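Local atomic coordinates of restriction endonuclease EcoP15I, modification subunit (Escherichia coli, PDB entry 4ZCF), a protein that methylates a single adenine in the DNA site 5'-CAGCAG-3' with S-adenosyl-L-methionine, and joins the Res subunit to cut DNA. Residues 92-97 with 461-466; 450-455 with 505-510. All coordinates share one frame; numbering follows the deposited sequence.

Contact 1 (92-97 with 461-466)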
loop_
_atom_site.group_PDB
_atom_site.type_symbol
_atom_site.label_atom_id
_atom_site.label_comp_id
_atom_site.label_asym_id
_atom_site.label_seq_id
_atom_site.Cartn_x
_atom_site.Cartn_y
_atom_site.Cartn_z
ATOM N N ASN A 92 12.094 12.390 30.801
ATOM C CA ASN A 92 12.252 11.049 30.229
ATOM C C ASN A 92 11.084 10.732 29.283
ATOM O O ASN A 92 10.631 9.585 29.198
ATOM C CB ASN A 92 12.345 10.012 31.358
ATOM N N SER A 93 10.602 11.757 28.562
ATOM C CA SER A 93 9.459 11.602 27.688
ATOM C C SER A 93 9.729 10.841 26.412
ATOM O O SER A 93 10.770 11.026 25.756
ATOM C CB SER A 93 8.763 12.926 27.422
ATOM O OG SER A 93 7.441 12.653 26.989
ATOM N N GLN A 94 8.759 9.962 26.082
ATOM C CA GLN A 94 8.782 9.130 24.892
ATOM C C GLN A 94 8.203 9.837 23.679
ATOM O O GLN A 94 8.324 9.319 22.577
ATOM C CB GLN A 94 8.091 7.784 25.154
ATOM C CG GLN A 94 9.054 6.756 25.763
ATOM C CD GLN A 94 8.786 5.326 25.336
ATOM O OE1 GLN A 94 9.604 4.702 24.643
ATOM N NE2 GLN A 94 7.656 4.760 25.770
ATOM N N HIS A 95 7.657 11.053 23.871
ATOM C CA HIS A 95 6.996 11.857 22.852
ATOM C C HIS A 95 7.881 12.940 22.246
ATOM O O HIS A 95 8.606 13.621 22.972
ATOM C CB HIS A 95 5.702 12.457 23.416
ATOM C CG HIS A 95 4.790 11.445 24.033
ATOM N ND1 HIS A 95 4.061 10.566 23.262
ATOM C CD2 HIS A 95 4.571 11.160 25.337
ATOM C CE1 HIS A 95 3.384 9.814 24.114
ATOM N NE2 HIS A 95 3.663 10.134 25.368
ATOM N N LEU A 96 7.794 13.132 20.907
ATOM C CA LEU A 96 8.613 14.133 20.208
ATOM C C LEU A 96 7.819 15.121 19.400
ATOM O O LEU A 96 6.897 14.747 18.714
ATOM C CB LEU A 96 9.675 13.474 19.269
ATOM C CG LEU A 96 10.477 12.282 19.792
ATOM C CD1 LEU A 96 11.120 11.525 18.659
ATOM C CD2 LEU A 96 11.486 12.702 20.846
ATOM N N LEU A 97 8.242 16.377 19.424
ATOM C CA LEU A 97 7.742 17.452 18.575
ATOM C C LEU A 97 9.002 18.063 17.907
ATOM O O LEU A 97 9.968 18.413 18.602
ATOM C CB LEU A 97 6.877 18.488 19.336
ATOM C CG LEU A 97 6.647 19.831 18.632
ATOM C CD1 LEU A 97 5.722 19.704 17.410
ATOM C CD2 LEU A 97 6.144 20.872 19.602
ATOM N N SER A 461 0.143 2.697 25.631
ATOM C CA SER A 461 1.387 3.460 25.666
ATOM C C SER A 461 1.933 3.644 24.256
ATOM O O SER A 461 2.928 3.028 23.880
ATOM C CB SER A 461 2.414 2.814 26.599
ATOM O OG SER A 461 2.708 1.491 26.174
ATOM N N TYR A 462 1.271 4.501 23.473
ATOM C CA TYR A 462 1.764 4.852 22.142
ATOM C C TYR A 462 2.774 5.985 22.336
ATOM O O TYR A 462 2.779 6.632 23.381
ATOM C CB TYR A 462 0.647 5.365 21.208
ATOM C CG TYR A 462 -0.599 4.514 21.145
ATOM C CD1 TYR A 462 -0.595 3.276 20.499
ATOM C CD2 TYR A 462 -1.811 4.982 21.644
ATOM C CE1 TYR A 462 -1.746 2.490 20.432
ATOM C CE2 TYR A 462 -2.972 4.220 21.549
ATOM C CZ TYR A 462 -2.928 2.963 20.964
ATOM O OH TYR A 462 -4.063 2.205 20.894
ATOM N N GLN A 463 3.620 6.239 21.335
ATOM C CA GLN A 463 4.544 7.358 21.397
ATOM C C GLN A 463 4.223 8.219 20.203
ATOM O O GLN A 463 3.998 7.707 19.108
ATOM C CB GLN A 463 5.995 6.891 21.322
ATOM C CG GLN A 463 6.310 5.731 22.237
ATOM C CD GLN A 463 7.471 4.965 21.690
ATOM O OE1 GLN A 463 8.630 5.407 21.764
ATOM N NE2 GLN A 463 7.169 3.817 21.089
ATOM N N PHE A 464 4.154 9.510 20.394
ATOM C CA PHE A 464 3.880 10.356 19.253
ATOM C C PHE A 464 5.147 11.050 18.768
ATOM O O PHE A 464 6.011 11.417 19.569
ATOM C CB PHE A 464 2.733 11.366 19.543
ATOM C CG PHE A 464 3.039 12.583 20.402
ATOM C CD1 PHE A 464 3.843 13.619 19.918
ATOM C CD2 PHE A 464 2.430 12.749 21.644
ATOM C CE1 PHE A 464 4.102 14.758 20.698
ATOM C CE2 PHE A 464 2.683 13.892 22.420
ATOM C CZ PHE A 464 3.512 14.889 21.941
ATOM N N ILE A 465 5.230 11.260 17.457
ATOM C CA ILE A 465 6.263 12.051 16.812
ATOM C C ILE A 465 5.457 12.933 15.879
ATOM O O ILE A 465 4.693 12.396 15.083
ATOM C CB ILE A 465 7.356 11.235 16.051
ATOM C CG1 ILE A 465 8.036 10.185 16.923
ATOM C CG2 ILE A 465 8.386 12.160 15.403
ATOM C CD1 ILE A 465 8.813 9.106 16.118
ATOM N N THR A 466 5.527 14.270 16.052
ATOM C CA THR A 466 4.852 15.246 15.181
ATOM C C THR A 466 5.810 16.320 14.689
ATOM O O THR A 466 6.655 16.793 15.441
ATOM C CB THR A 466 3.498 15.819 15.712
ATOM O OG1 THR A 466 3.715 16.720 16.809
ATOM C CG2 THR A 466 2.466 14.728 16.065
#

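Contact 2 (450-455 with 505-510)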
loop_
_atom_site.group_PDB
_atom_site.type_symbol
_atom_site.label_atom_id
_atom_site.label_comp_id
_atom_site.label_asym_id
_atom_site.label_seq_id
_atom_site.Cartn_x
_atom_site.Cartn_y
_atom_site.Cartn_z
ATOM N N THR A 450 -4.454 13.436 20.973
ATOM C CA THR A 450 -5.133 12.149 20.903
ATOM C C THR A 450 -4.298 11.050 21.574
ATOM O O THR A 450 -4.870 10.186 22.222
ATOM C CB THR A 450 -5.464 11.853 19.427
ATOM O OG1 THR A 450 -6.379 12.843 18.931
ATOM C CG2 THR A 450 -6.024 10.465 19.216
ATOM N N VAL A 451 -2.960 11.081 21.441
ATOM C CA VAL A 451 -2.067 10.105 22.098
ATOM C C VAL A 451 -2.096 10.333 23.631
ATOM O O VAL A 451 -2.194 9.357 24.377
ATOM C CB VAL A 451 -0.632 10.045 21.485
ATOM C CG1 VAL A 451 0.283 9.151 22.302
ATOM C CG2 VAL A 451 -0.675 9.558 20.029
ATOM N N PHE A 452 -2.100 11.617 24.088
ATOM C CA PHE A 452 -2.213 11.956 25.521
ATOM C C PHE A 452 -3.499 11.354 26.095
ATOM O O PHE A 452 -3.404 10.593 27.054
ATOM C CB PHE A 452 -2.134 13.482 25.787
ATOM C CG PHE A 452 -0.788 14.158 25.563
ATOM C CD1 PHE A 452 0.400 13.542 25.957
ATOM C CD2 PHE A 452 -0.714 15.438 25.016
ATOM C CE1 PHE A 452 1.633 14.188 25.811
ATOM C CE2 PHE A 452 0.525 16.073 24.846
ATOM C CZ PHE A 452 1.689 15.441 25.247
ATOM N N ASN A 453 -4.676 11.596 25.454
ATOM C CA ASN A 453 -5.971 11.031 25.891
ATOM C C ASN A 453 -6.014 9.505 25.873
ATOM O O ASN A 453 -6.620 8.906 26.759
ATOM C CB ASN A 453 -7.124 11.528 25.017
ATOM C CG ASN A 453 -7.413 13.001 25.031
ATOM O OD1 ASN A 453 -8.239 13.479 24.249
ATOM N ND2 ASN A 453 -6.742 13.762 25.885
ATOM N N LEU A 454 -5.449 8.876 24.820
ATOM C CA LEU A 454 -5.460 7.423 24.713
ATOM C C LEU A 454 -4.609 6.765 25.794
ATOM O O LEU A 454 -5.097 5.881 26.466
ATOM C CB LEU A 454 -5.103 6.942 23.290
ATOM C CG LEU A 454 -6.160 7.172 22.177
ATOM C CD1 LEU A 454 -5.537 7.043 20.763
ATOM C CD2 LEU A 454 -7.376 6.248 22.331
ATOM N N ASN A 455 -3.365 7.229 25.999
ATOM C CA ASN A 455 -2.410 6.739 27.001
ATOM C C ASN A 455 -2.889 6.777 28.449
ATOM O O ASN A 455 -2.494 5.911 29.227
ATOM C CB ASN A 455 -1.073 7.441 26.860
ATOM C CG ASN A 455 -0.195 6.933 25.740
ATOM O OD1 ASN A 455 -0.597 6.155 24.867
ATOM N ND2 ASN A 455 1.046 7.350 25.766
ATOM N N GLN A 505 2.085 14.200 30.991
ATOM C CA GLN A 505 2.813 13.193 30.208
ATOM C C GLN A 505 4.101 13.690 29.575
ATOM O O GLN A 505 5.028 12.900 29.402
ATOM C CB GLN A 505 1.925 12.551 29.148
ATOM C CG GLN A 505 1.046 11.462 29.720
ATOM C CD GLN A 505 0.264 10.730 28.672
ATOM O OE1 GLN A 505 -0.966 10.656 28.746
ATOM N NE2 GLN A 505 0.968 10.102 27.725
ATOM N N GLY A 506 4.127 14.971 29.205
ATOM C CA GLY A 506 5.266 15.632 28.576
ATOM C C GLY A 506 5.665 15.127 27.202
ATOM O O GLY A 506 5.232 14.060 26.752
ATOM N N PHE A 507 6.559 15.886 26.551
ATOM C CA PHE A 507 7.123 15.620 25.234
ATOM C C PHE A 507 8.439 16.392 25.098
ATOM O O PHE A 507 8.586 17.462 25.697
ATOM C CB PHE A 507 6.130 16.044 24.109
ATOM C CG PHE A 507 5.795 17.521 24.065
ATOM C CD1 PHE A 507 4.916 18.079 24.982
ATOM C CD2 PHE A 507 6.372 18.355 23.109
ATOM C CE1 PHE A 507 4.643 19.441 24.963
ATOM C CE2 PHE A 507 6.082 19.718 23.081
ATOM C CZ PHE A 507 5.217 20.251 24.005
ATOM N N LYS A 508 9.373 15.873 24.266
ATOM C CA LYS A 508 10.642 16.529 23.987
ATOM C C LYS A 508 10.556 17.319 22.687
ATOM O O LYS A 508 9.852 16.915 21.761
ATOM C CB LYS A 508 11.793 15.518 23.968
ATOM C CG LYS A 508 12.341 15.212 25.365
ATOM C CD LYS A 508 13.193 13.948 25.455
ATOM C CE LYS A 508 14.467 13.928 24.633
ATOM N NZ LYS A 508 15.159 12.608 24.729
ATOM N N VAL A 509 11.223 18.487 22.650
ATOM C CA VAL A 509 11.288 19.378 21.480
ATOM C C VAL A 509 12.682 19.242 20.834
ATOM O O VAL A 509 13.684 19.111 21.534
ATOM C CB VAL A 509 10.889 20.862 21.782
ATOM C CG1 VAL A 509 11.015 21.756 20.548
ATOM C CG2 VAL A 509 9.473 20.947 22.330
ATOM N N TYR A 510 12.699 19.206 19.498
ATOM C CA TYR A 510 13.856 19.134 18.622
ATOM C C TYR A 510 13.598 20.088 17.492
ATOM O O TYR A 510 12.436 20.366 17.191
ATOM C CB TYR A 510 14.052 17.714 18.086
ATOM C CG TYR A 510 14.717 16.817 19.092
ATOM C CD1 TYR A 510 16.099 16.750 19.184
ATOM C CD2 TYR A 510 13.967 16.100 20.016
ATOM C CE1 TYR A 510 16.721 15.946 20.139
ATOM C CE2 TYR A 510 14.579 15.310 20.991
ATOM C CZ TYR A 510 15.954 15.257 21.065
ATOM O OH TYR A 510 16.553 14.448 21.996
#

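Contact 1 (92-97 with 461-466)
His95 leads into a parallel pairing of strands 96-99 and 461-468, and its side chain meets something new at each step outward. His95 CB stands over the middle of the Phe464 ring, a CH-pi contact 3.5 Å from the centroid. With CG beside the backbone N (chi1 -53°), the imidazole slides off that ring, near parallel to it but barely overlapping. ND1 then takes the backbone N-H of Phe464 close to the imidazole plane, 3.1 Å from that N, in a nearly straight bond (165°). This leaves ND1 as an acceptor, consistent with a neutral ring protonated on NE2, while His95 CE1 reaches to 3.3 Å from Tyr462 O. Histidine suits the place because its CB methylene can cover the phenyl face while ND1 accepts a backbone N-H. Next in the chain, Leu96 N donates to Phe464 O (2.8 Å), and Thr466 N donates to Leu96 O (3.0 Å). Leu96 and Ile465 lie side by side on one face, Leu96 CD1 to Ile465 CG1 3.8 Å. An alanine at Phe464 would lack the ring that His95 CB covers and would probably leave the imidazole less firmly placed. On the sheet face bearing Leu97, helix 487-500 packs against that leucine, while helix 446-455 touches His95 and Phe464; strand 508-514 pairs with the other edge of strand 96-99.

Contact 2 (450-455 with 505-510)
Phe452 and Gln505 both carry CG beside the backbone N (chi1 -70° and -81°), and Gln505 stays extended beyond CG, so the two side chains slide past each other in opposite directions. Phe452 belongs to helix 446-455, the connecting helix of a beta-alpha-beta crossover between strands 434-439 and 461-468 of the Rossmann-like methyltransferase sheet. Gln505 comes from the loop leading into strand 508-514. Its CB lies 3.7 Å from Phe452 CD1, and its amide, turned steeply to the phenyl plane, continues to the last turn of the helix. A long side chain with a polar end fits here, for its CB can rest against the ring while the amide goes on to lie nearly parallel to that of Asn455, whose OD1 accepts from Tyr462 N. Gly506 has a positive phi (64°), a conformation that favours glycine. Phe507 follows, with CG in the crowded position between N and the carbonyl carbon, and brings Phe507 CD1 to 4.2 Å from Phe452 CZ at the edge of the Phe452 ring. Both phenylalanines are buried, so an aromatic side chain suits each place. Gly506 O, which also accepts from Ser93 OG, lies in the plane of the Phe452 ring, 3.7 Å from Phe452 CE1.

Overall arrangement
The centres of contacts 1 and 2 lie about 5 Å apart, and the two touch directly. Their segments alternate along the chain: 92-97, 450-455, 461-466, 505-510. Strand 96-99 runs in the large mixed sheet between its parallel neighbours 461-468 and 508-514, and helix 446-455 immediately precedes strand 461-468. Among the links between them, the Phe464 and Phe452 rings meet edge-to-face, Phe507 touches both His95 and Phe464, and His95 O probably accepts a hydrogen bond from Lys508 N. Contact 1 thus pairs two strands of the sheet, and contact 2 brings the crossover helix against the loop entering strand 508-514, on the side bearing Phe464. Nearest atoms are about 21 and 22 Å from the DNA, so neither contact meets it.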